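Long-range contacts in hydrolase, NUDIX family (Clostridium perfringens ATCC 13124, PDB 3F6A), which probably hydrolyses a nucleoside diphosphate linked to another moiety, as Nudix family members do, though its own substrate is not established: residues 14-25 with 117-127; 100-108 with 143-151. All coordinates share one frame; numbering follows the deposited sequence.

The two contacts sit on one mixed sheet of the Nudix fold, their centres about 12 Å apart. Contact 1 is strand against strand: 14-25 pairs with 117-127 largely through backbone hydrogen bonds, burying 916 Å² and running from buried residues out to exposed ones. Contact 2 lies nearer the centre of the chain and buries 388 Å²; there helix 138-150 packs on strand 98-106 through side chains, with one tyrosine-glutamate hydrogen bond. Strands 7-15 and 98-106 are neighbours, and Val-14 N lies 2.8 Å from Ala-105 O, a probable hydrogen bond joining the contacts. The same helix also meets Val-14 and Val-19 of contact 1.

Contact 1: 14-25 with 117-127; sequences VCKDKVLLHLHK and GESKILKWYSK
Strands 18-23 and 122-125 run antiparallel at 154°, with Val-19 and Tyr-125 bonded through both N-H and C=O groups, Leu-21 and Lys-123 likewise, and Leu-23 N donating to Ile-121 O at 3.0 Å. The alternating non-hydrogen-bonded pairs, Leu-20 with Trp-124 and His-22 with Leu-122, put their side chains on one face of the sheet; Val-19, Leu-21, Lys-123 and Tyr-125 take the other.

On the first face, CB of Leu-20 stands over the Trp-124 six-membered ring, 3.6 Å from its centroid and 12° off the normal, a CH-pi contact. With CG beside the backbone N, the indole is directed across Leu-20 toward the hairpin turn, where CZ3 meets Cys-15 CB at 3.5 Å. Cys-15 SG lies above the ring at a distance, 5.2 Å from the same centroid. Farther along, Leu-20 CD1 touches Leu-122 CB at 3.7 Å. On the opposite face, Leu-21 CD1 approaches Tyr-125 CE2 at 3.7 Å, the two side chains crossing at about a right angle.

Beyond the regular ladder, Ser-119 OG donates to Leu-23 O in a short hydrogen bond, 2.5 Å, tilted 31° from the carbonyl plane; OG lies anti to the serine's backbone N, which turns the hydroxyl toward that carbonyl. Leu-23 and Ile-121 lie side by side, their CD1 atoms 3.5 Å apart. At the other end, a water bridges Lys-18 NZ and Trp-124 O.

The type II' turn from Cys-15 to Lys-18 makes 7-15 and 18-23 a beta hairpin, and 122-125 extends the mixed sheet of the Nudix fold alongside 18-23. Trp-124 NE1 donates to Phe-110 O, and His-22 ND1 bonds to Leu-31 O on strand 30-36. Helix 43-55 packs on the sheet at His-22 and Leu-122, helix 138-150 at Val-19.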
loop_
_atom_site.group_PDB
_atom_site.type_symbol
_atom_site.label_atom_id
_atom_site.label_comp_id
_atom_site.label_asym_id
_atom_site.label_seq_id
_atom_site.Cartn_x
_atom_site.Cartn_y
_atom_site.Cartn_z
ATOM N N VAL A 14 -19.024 -2.355 2.834
ATOM C CA VAL A 14 -20.134 -1.668 3.474
ATOM C C VAL A 14 -21.384 -1.604 2.600
ATOM O O VAL A 14 -21.315 -1.248 1.428
ATOM C CB VAL A 14 -19.728 -0.217 3.855
ATOM C CG1 VAL A 14 -20.958 0.575 4.317
ATOM C CG2 VAL A 14 -18.663 -0.249 4.947
ATOM N N CYS A 15 -22.523 -1.966 3.177
ATOM C CA CYS A 15 -23.801 -1.895 2.474
ATOM C C CYS A 15 -24.641 -0.978 3.354
ATOM O O CYS A 15 -24.895 -1.290 4.520
ATOM C CB CYS A 15 -24.463 -3.272 2.362
ATOM S SG CYS A 15 -25.965 -3.253 1.327
ATOM N N LYS A 16 -25.059 0.150 2.787
ATOM C CA LYS A 16 -25.821 1.169 3.504
ATOM C C LYS A 16 -25.179 1.514 4.848
ATOM O O LYS A 16 -24.205 2.263 4.884
ATOM C CB LYS A 16 -27.295 0.764 3.687
ATOM C CG LYS A 16 -27.544 -0.599 4.280
ATOM C CD LYS A 16 -28.970 -0.713 4.794
ATOM C CE LYS A 16 -29.147 0.028 6.116
ATOM N NZ LYS A 16 -28.376 -0.611 7.225
ATOM N N ASP A 17 -25.692 0.975 5.950
ATOM C CA ASP A 17 -25.109 1.295 7.250
ATOM C C ASP A 17 -24.468 0.130 8.007
ATOM O O ASP A 17 -24.324 0.183 9.233
ATOM C CB ASP A 17 -26.154 1.979 8.139
ATOM C CG ASP A 17 -26.674 3.272 7.535
ATOM O OD1 ASP A 17 -25.846 4.137 7.169
ATOM O OD2 ASP A 17 -27.912 3.426 7.423
ATOM N N LYS A 18 -24.062 -0.914 7.284
ATOM C CA LYS A 18 -23.428 -2.061 7.930
ATOM C C LYS A 18 -22.199 -2.558 7.160
ATOM O O LYS A 18 -22.051 -2.292 5.969
ATOM C CB LYS A 18 -24.444 -3.203 8.100
ATOM C CG LYS A 18 -25.715 -2.783 8.833
ATOM C CD LYS A 18 -26.496 -3.976 9.355
ATOM C CE LYS A 18 -27.746 -3.511 10.101
ATOM N NZ LYS A 18 -28.446 -4.626 10.806
ATOM N N VAL A 19 -21.321 -3.276 7.854
ATOM C CA VAL A 19 -20.105 -3.806 7.243
ATOM C C VAL A 19 -20.098 -5.326 7.375
ATOM O O VAL A 19 -20.559 -5.868 8.374
ATOM C CB VAL A 19 -18.844 -3.208 7.915
ATOM C CG1 VAL A 19 -18.871 -3.491 9.406
ATOM C CG2 VAL A 19 -17.591 -3.775 7.271
ATOM N N LEU A 20 -19.556 -6.001 6.366
ATOM C CA LEU A 20 -19.519 -7.462 6.317
ATOM C C LEU A 20 -18.252 -8.153 6.807
ATOM O O LEU A 20 -17.142 -7.735 6.496
ATOM C CB LEU A 20 -19.790 -7.922 4.880
ATOM C CG LEU A 20 -19.598 -9.407 4.562
ATOM C CD1 LEU A 20 -20.682 -10.222 5.266
ATOM C CD2 LEU A 20 -19.662 -9.614 3.053
ATOM N N LEU A 21 -18.436 -9.232 7.566
ATOM C CA LEU A 21 -17.323 -10.036 8.076
ATOM C C LEU A 21 -17.745 -11.496 7.949
ATOM O O LEU A 21 -18.931 -11.787 7.847
ATOM C CB LEU A 21 -17.051 -9.727 9.555
ATOM C CG LEU A 21 -16.653 -8.309 9.972
ATOM C CD1 LEU A 21 -16.623 -8.221 11.491
ATOM C CD2 LEU A 21 -15.291 -7.951 9.393
ATOM N N HIS A 22 -16.787 -12.415 7.946
ATOM C CA HIS A 22 -17.141 -13.825 7.884
ATOM C C HIS A 22 -16.261 -14.625 8.833
ATOM O O HIS A 22 -15.136 -14.225 9.127
ATOM C CB HIS A 22 -17.075 -14.351 6.433
ATOM C CG HIS A 22 -15.692 -14.596 5.905
ATOM N ND1 HIS A 22 -14.566 -13.989 6.419
ATOM C CD2 HIS A 22 -15.266 -15.348 4.861
ATOM C CE1 HIS A 22 -13.508 -14.356 5.715
ATOM N NE2 HIS A 22 -13.906 -15.180 4.765
ATOM N N LEU A 23 -16.791 -15.734 9.346
ATOM C CA LEU A 23 -16.052 -16.583 10.280
ATOM C C LEU A 23 -14.992 -17.377 9.520
ATOM O O LEU A 23 -15.309 -18.255 8.720
ATOM C CB LEU A 23 -17.012 -17.544 11.001
ATOM C CG LEU A 23 -16.605 -18.015 12.406
ATOM C CD1 LEU A 23 -17.611 -19.041 12.903
ATOM C CD2 LEU A 23 -15.216 -18.609 12.387
ATOM N N HIS A 24 -13.728 -17.082 9.786
ATOM C CA HIS A 24 -12.644 -17.756 9.091
ATOM C C HIS A 24 -12.710 -19.283 9.089
ATOM O O HIS A 24 -12.345 -19.914 8.100
ATOM C CB HIS A 24 -11.291 -17.318 9.654
ATOM C CG HIS A 24 -10.147 -17.612 8.736
ATOM N ND1 HIS A 24 -9.873 -16.850 7.622
ATOM C CD2 HIS A 24 -9.250 -18.627 8.726
ATOM C CE1 HIS A 24 -8.860 -17.383 6.962
ATOM N NE2 HIS A 24 -8.464 -18.464 7.612
ATOM N N LYS A 25 -13.178 -19.869 10.186
ATOM C CA LYS A 25 -13.266 -21.327 10.323
ATOM C C LYS A 25 -11.855 -21.888 10.516
ATOM O O LYS A 25 -10.900 -21.406 9.908
ATOM C CB LYS A 25 -13.942 -21.970 9.100
ATOM C CG LYS A 25 -12.995 -22.523 8.044
ATOM C CD LYS A 25 -13.735 -23.402 7.047
ATOM C CE LYS A 25 -14.805 -22.633 6.298
ATOM N NZ LYS A 25 -15.524 -23.521 5.343
ATOM N N GLY A 117 -16.672 -24.312 -0.643
ATOM C CA GLY A 117 -15.561 -24.400 0.289
ATOM C C GLY A 117 -15.175 -23.146 1.046
ATOM O O GLY A 117 -14.236 -23.170 1.841
ATOM N N GLU A 118 -15.876 -22.047 0.806
ATOM C CA GLU A 118 -15.573 -20.797 1.500
ATOM C C GLU A 118 -16.381 -20.772 2.790
ATOM O O GLU A 118 -17.328 -21.550 2.942
ATOM C CB GLU A 118 -15.976 -19.596 0.646
ATOM C CG GLU A 118 -15.328 -19.520 -0.724
ATOM C CD GLU A 118 -13.884 -19.057 -0.679
ATOM O OE1 GLU A 118 -13.336 -18.769 -1.756
ATOM O OE2 GLU A 118 -13.303 -18.973 0.425
ATOM N N SER A 119 -16.016 -19.886 3.714
ATOM C CA SER A 119 -16.758 -19.763 4.968
ATOM C C SER A 119 -18.218 -19.471 4.636
ATOM O O SER A 119 -18.506 -18.632 3.776
ATOM C CB SER A 119 -16.199 -18.626 5.819
ATOM O OG SER A 119 -17.074 -18.348 6.895
ATOM N N LYS A 120 -19.138 -20.160 5.308
ATOM C CA LYS A 120 -20.562 -19.957 5.047
ATOM C C LYS A 120 -21.276 -19.125 6.116
ATOM O O LYS A 120 -22.498 -18.996 6.092
ATOM C CB LYS A 120 -21.267 -21.307 4.880
ATOM C CG LYS A 120 -20.758 -22.115 3.683
ATOM C CD LYS A 120 -20.879 -21.324 2.385
ATOM C CE LYS A 120 -20.320 -22.119 1.207
ATOM N NZ LYS A 120 -21.068 -23.387 1.023
ATOM N N ILE A 121 -20.511 -18.567 7.048
ATOM C CA ILE A 121 -21.076 -17.731 8.098
ATOM C C ILE A 121 -20.642 -16.290 7.850
ATOM O O ILE A 121 -19.508 -15.919 8.143
ATOM C CB ILE A 121 -20.580 -18.159 9.487
ATOM C CG1 ILE A 121 -20.880 -19.641 9.713
ATOM C CG2 ILE A 121 -21.261 -17.318 10.558
ATOM C CD1 ILE A 121 -20.325 -20.193 11.012
ATOM N N LEU A 122 -21.549 -15.495 7.296
ATOM C CA LEU A 122 -21.288 -14.095 6.997
ATOM C C LEU A 122 -22.301 -13.238 7.741
ATOM O O LEU A 122 -23.498 -13.515 7.708
ATOM C CB LEU A 122 -21.404 -13.837 5.488
ATOM C CG LEU A 122 -20.305 -14.369 4.555
ATOM C CD1 LEU A 122 -20.267 -15.880 4.585
ATOM C CD2 LEU A 122 -20.571 -13.879 3.147
ATOM N N LYS A 123 -21.822 -12.196 8.412
ATOM C CA LYS A 123 -22.711 -11.327 9.162
ATOM C C LYS A 123 -22.446 -9.853 8.908
ATOM O O LYS A 123 -21.309 -9.448 8.683
ATOM C CB LYS A 123 -22.579 -11.622 10.659
ATOM C CG LYS A 123 -22.891 -13.074 11.028
ATOM C CD LYS A 123 -22.988 -13.258 12.534
ATOM C CE LYS A 123 -24.110 -12.415 13.122
ATOM N NZ LYS A 123 -24.203 -12.546 14.608
ATOM N N TRP A 124 -23.507 -9.053 8.936
ATOM C CA TRP A 124 -23.373 -7.616 8.735
ATOM C C TRP A 124 -23.441 -6.947 10.100
ATOM O O TRP A 124 -24.264 -7.314 10.941
ATOM C CB TRP A 124 -24.485 -7.083 7.833
ATOM C CG TRP A 124 -24.396 -7.575 6.413
ATOM C CD1 TRP A 124 -24.986 -8.689 5.886
ATOM C CD2 TRP A 124 -23.680 -6.955 5.343
ATOM N NE1 TRP A 124 -24.683 -8.799 4.548
ATOM C CE2 TRP A 124 -23.882 -7.746 4.190
ATOM C CE3 TRP A 124 -22.886 -5.802 5.243
ATOM C CZ2 TRP A 124 -23.320 -7.421 2.951
ATOM C CZ3 TRP A 124 -22.330 -5.479 4.013
ATOM C CH2 TRP A 124 -22.550 -6.287 2.882
ATOM N N TYR A 125 -22.574 -5.964 10.320
ATOM C CA TYR A 125 -22.524 -5.273 11.602
ATOM C C TYR A 125 -22.742 -3.773 11.515
ATOM O O TYR A 125 -22.196 -3.095 10.640
ATOM C CB TYR A 125 -21.173 -5.523 12.274
ATOM C CG TYR A 125 -20.884 -6.968 12.580
ATOM C CD1 TYR A 125 -21.027 -7.468 13.873
ATOM C CD2 TYR A 125 -20.452 -7.838 11.577
ATOM C CE1 TYR A 125 -20.748 -8.795 14.161
ATOM C CE2 TYR A 125 -20.175 -9.161 11.852
ATOM C CZ TYR A 125 -20.320 -9.635 13.144
ATOM O OH TYR A 125 -20.037 -10.951 13.418
ATOM N N SER A 126 -23.539 -3.262 12.444
ATOM C CA SER A 126 -23.822 -1.838 12.526
ATOM C C SER A 126 -22.701 -1.242 13.367
ATOM O O SER A 126 -21.972 -1.971 14.040
ATOM C CB SER A 126 -25.150 -1.606 13.240
ATOM O OG SER A 126 -25.076 -2.096 14.568
ATOM N N LYS A 127 -22.557 0.077 13.336
ATOM C CA LYS A 127 -21.514 0.704 14.133
ATOM C C LYS A 127 -21.799 0.372 15.596
ATOM O O LYS A 127 -20.888 0.321 16.420
ATOM C CB LYS A 127 -21.495 2.223 13.909
ATOM C CG LYS A 127 -20.441 2.956 14.731
ATOM C CD LYS A 127 -19.618 3.943 13.902
ATOM C CE LYS A 127 -20.455 5.075 13.319
ATOM N NZ LYS A 127 -21.303 4.651 12.167
HETATM O O HOH W 1 -26.819 -6.915 12.300
#

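Contact 2: 100-108 with 143-151; sequences DFVYYATTT and MATEALDLL
The Tyr-104 ring presents one face to Ala-147, whose CB sits over it 4.0 Å from the centroid, a CH-pi contact, while Glu-146 OE1 and Leu-150 CD2 lie at its edge near the ring plane. This is helix-on-sheet packing in the Nudix fold: helix 138-150 crosses strand 98-106 at -42°, their axes 8.8 Å apart at closest approach. The tyrosine side chain slants across the helix, toward its N-terminal side, and its OH donates to Glu-146 OE1 at 2.6 Å. That oxygen is met on its anti side, 18° out of the carboxylate plane, and the ring and carboxylate planes stand 78° apart. His-86 NE2 also bonds to OE1, so two partners grip this oxygen.

At the Met-143 end of the helical segment, the selenium of selenomethionine Met-143 touches CG1 of Val-102 at 3.9 Å; Met-143 also packs on Leu-69 of the second subunit. At the other end, Leu-151, the first residue to leave helical geometry, turns its side chain to the strand: its CD1 meets Thr-106 CG2 at 3.6 Å and lies 3.2 Å from Ala-105 O.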
loop_
_atom_site.group_PDB
_atom_site.type_symbol
_atom_site.label_atom_id
_atom_site.label_comp_id
_atom_site.label_asym_id
_atom_site.label_seq_id
_atom_site.Cartn_x
_atom_site.Cartn_y
_atom_site.Cartn_z
ATOM N N ASP A 100 -0.579 -7.616 4.656
ATOM C CA ASP A 100 -1.976 -7.583 4.269
ATOM C C ASP A 100 -2.385 -6.173 3.876
ATOM O O ASP A 100 -2.364 -5.255 4.705
ATOM C CB ASP A 100 -2.862 -8.080 5.409
ATOM C CG ASP A 100 -4.333 -8.054 5.049
ATOM O OD1 ASP A 100 -4.741 -8.797 4.131
ATOM O OD2 ASP A 100 -5.084 -7.282 5.678
ATOM N N PHE A 101 -2.736 -6.007 2.602
ATOM C CA PHE A 101 -3.174 -4.719 2.078
ATOM C C PHE A 101 -4.668 -4.601 2.309
ATOM O O PHE A 101 -5.449 -5.362 1.744
ATOM C CB PHE A 101 -2.865 -4.610 0.579
ATOM C CG PHE A 101 -1.397 -4.481 0.275
ATOM C CD1 PHE A 101 -0.615 -3.551 0.955
ATOM C CD2 PHE A 101 -0.796 -5.275 -0.695
ATOM C CE1 PHE A 101 0.744 -3.415 0.672
ATOM C CE2 PHE A 101 0.557 -5.146 -0.983
ATOM C CZ PHE A 101 1.327 -4.215 -0.299
ATOM N N VAL A 102 -5.056 -3.637 3.139
ATOM C CA VAL A 102 -6.457 -3.432 3.488
ATOM C C VAL A 102 -7.182 -2.395 2.648
ATOM O O VAL A 102 -6.725 -1.266 2.513
ATOM C CB VAL A 102 -6.588 -3.030 4.961
ATOM C CG1 VAL A 102 -8.056 -2.918 5.345
ATOM C CG2 VAL A 102 -5.884 -4.046 5.826
ATOM N N TYR A 103 -8.335 -2.789 2.111
ATOM C CA TYR A 103 -9.154 -1.917 1.280
ATOM C C TYR A 103 -10.562 -1.820 1.845
ATOM O O TYR A 103 -11.039 -2.741 2.512
ATOM C CB TYR A 103 -9.248 -2.480 -0.142
ATOM C CG TYR A 103 -7.948 -2.507 -0.900
ATOM C CD1 TYR A 103 -7.645 -1.521 -1.837
ATOM C CD2 TYR A 103 -7.011 -3.523 -0.684
ATOM C CE1 TYR A 103 -6.444 -1.542 -2.544
ATOM C CE2 TYR A 103 -5.807 -3.554 -1.389
ATOM C CZ TYR A 103 -5.535 -2.558 -2.314
ATOM O OH TYR A 103 -4.353 -2.577 -3.012
ATOM N N TYR A 104 -11.226 -0.698 1.578
ATOM C CA TYR A 104 -12.602 -0.503 2.016
ATOM C C TYR A 104 -13.410 -0.404 0.728
ATOM O O TYR A 104 -12.923 0.125 -0.272
ATOM C CB TYR A 104 -12.757 0.786 2.839
ATOM C CG TYR A 104 -11.976 0.813 4.148
ATOM C CD1 TYR A 104 -11.524 -0.363 4.746
ATOM C CD2 TYR A 104 -11.713 2.019 4.793
ATOM C CE1 TYR A 104 -10.829 -0.338 5.963
ATOM C CE2 TYR A 104 -11.022 2.059 6.005
ATOM C CZ TYR A 104 -10.582 0.877 6.584
ATOM O OH TYR A 104 -9.900 0.925 7.781
ATOM N N ALA A 105 -14.634 -0.915 0.746
ATOM C CA ALA A 105 -15.478 -0.889 -0.442
ATOM C C ALA A 105 -16.958 -0.879 -0.089
ATOM O O ALA A 105 -17.336 -1.002 1.069
ATOM C CB ALA A 105 -15.175 -2.098 -1.312
ATOM N N THR A 106 -17.790 -0.739 -1.115
ATOM C CA THR A 106 -19.233 -0.728 -0.943
ATOM C C THR A 106 -19.852 -1.804 -1.831
ATOM O O THR A 106 -19.224 -2.267 -2.783
ATOM C CB THR A 106 -19.826 0.633 -1.354
ATOM O OG1 THR A 106 -19.499 0.893 -2.725
ATOM C CG2 THR A 106 -19.265 1.753 -0.480
ATOM N N THR A 107 -21.080 -2.203 -1.505
ATOM C CA THR A 107 -21.823 -3.186 -2.290
ATOM C C THR A 107 -23.306 -2.809 -2.176
ATOM O O THR A 107 -23.697 -2.089 -1.257
ATOM C CB THR A 107 -21.577 -4.632 -1.792
ATOM O OG1 THR A 107 -21.963 -5.560 -2.816
ATOM C CG2 THR A 107 -22.357 -4.915 -0.530
ATOM N N THR A 108 -24.127 -3.293 -3.102
ATOM C CA THR A 108 -25.546 -2.946 -3.122
ATOM C C THR A 108 -26.543 -3.690 -2.227
ATOM O O THR A 108 -27.504 -3.083 -1.752
ATOM C CB THR A 108 -26.077 -2.999 -4.560
ATOM O OG1 THR A 108 -25.889 -4.316 -5.084
ATOM C CG2 THR A 108 -25.337 -2.002 -5.434
HETATM N N MSE A 143 -11.032 -1.133 12.114
HETATM C CA MSE A 143 -11.112 -0.927 10.673
HETATM C C MSE A 143 -12.533 -1.018 10.132
HETATM O O MSE A 143 -12.897 -0.295 9.204
HETATM C CB MSE A 143 -10.191 -1.908 9.948
HETATM C CG MSE A 143 -8.711 -1.643 10.248
HETATM SE SE MSE A 143 -7.468 -2.649 9.176
HETATM C CE MSE A 143 -7.655 -4.346 10.037
ATOM N N ALA A 144 -13.345 -1.882 10.721
ATOM C CA ALA A 144 -14.729 -2.027 10.285
ATOM C C ALA A 144 -15.464 -0.724 10.591
ATOM O O ALA A 144 -16.321 -0.280 9.827
ATOM C CB ALA A 144 -15.389 -3.200 11.012
ATOM N N THR A 145 -15.103 -0.107 11.712
ATOM C CA THR A 145 -15.710 1.152 12.122
ATOM C C THR A 145 -15.245 2.279 11.207
ATOM O O THR A 145 -16.037 3.143 10.829
ATOM C CB THR A 145 -15.351 1.478 13.580
ATOM O OG1 THR A 145 -15.826 0.422 14.423
ATOM C CG2 THR A 145 -15.987 2.788 14.014
ATOM N N GLU A 146 -13.964 2.271 10.847
ATOM C CA GLU A 146 -13.447 3.292 9.947
ATOM C C GLU A 146 -14.151 3.147 8.603
ATOM O O GLU A 146 -14.542 4.134 7.986
ATOM C CB GLU A 146 -11.941 3.139 9.729
ATOM C CG GLU A 146 -11.092 3.260 10.978
ATOM C CD GLU A 146 -9.613 3.258 10.658
ATOM O OE1 GLU A 146 -9.242 2.765 9.566
ATOM O OE2 GLU A 146 -8.821 3.738 11.496
ATOM N N ALA A 147 -14.303 1.906 8.148
ATOM C CA ALA A 147 -14.968 1.649 6.870
ATOM C C ALA A 147 -16.376 2.242 6.904
ATOM O O ALA A 147 -16.809 2.888 5.949
ATOM C CB ALA A 147 -15.028 0.141 6.591
ATOM N N LEU A 148 -17.086 2.026 8.008
ATOM C CA LEU A 148 -18.437 2.558 8.157
ATOM C C LEU A 148 -18.441 4.083 8.195
ATOM O O LEU A 148 -19.248 4.720 7.517
ATOM C CB LEU A 148 -19.096 2.003 9.427
ATOM C CG LEU A 148 -19.648 0.578 9.332
ATOM C CD1 LEU A 148 -20.022 0.056 10.714
ATOM C CD2 LEU A 148 -20.855 0.567 8.413
ATOM N N ASP A 149 -17.543 4.671 8.982
ATOM C CA ASP A 149 -17.467 6.127 9.079
ATOM C C ASP A 149 -17.174 6.746 7.716
ATOM O O ASP A 149 -17.668 7.830 7.399
ATOM C CB ASP A 149 -16.369 6.569 10.057
ATOM C CG ASP A 149 -16.657 6.169 11.489
ATOM O OD1 ASP A 149 -17.839 5.982 11.840
ATOM O OD2 ASP A 149 -15.695 6.056 12.279
ATOM N N LEU A 150 -16.365 6.056 6.916
ATOM C CA LEU A 150 -16.001 6.548 5.594
ATOM C C LEU A 150 -17.109 6.375 4.566
ATOM O O LEU A 150 -17.443 7.309 3.839
ATOM C CB LEU A 150 -14.753 5.827 5.073
ATOM C CG LEU A 150 -14.341 6.253 3.659
ATOM C CD1 LEU A 150 -13.761 7.658 3.722
ATOM C CD2 LEU A 150 -13.313 5.284 3.074
ATOM N N LEU A 151 -17.663 5.169 4.503
ATOM C CA LEU A 151 -18.698 4.856 3.530
ATOM C C LEU A 151 -20.101 4.891 4.135
ATOM O O LEU A 151 -21.000 4.162 3.715
ATOM C CB LEU A 151 -18.386 3.490 2.903
ATOM C CG LEU A 151 -16.947 3.400 2.359
ATOM C CD1 LEU A 151 -16.628 1.983 1.907
ATOM C CD2 LEU A 151 -16.763 4.374 1.206
#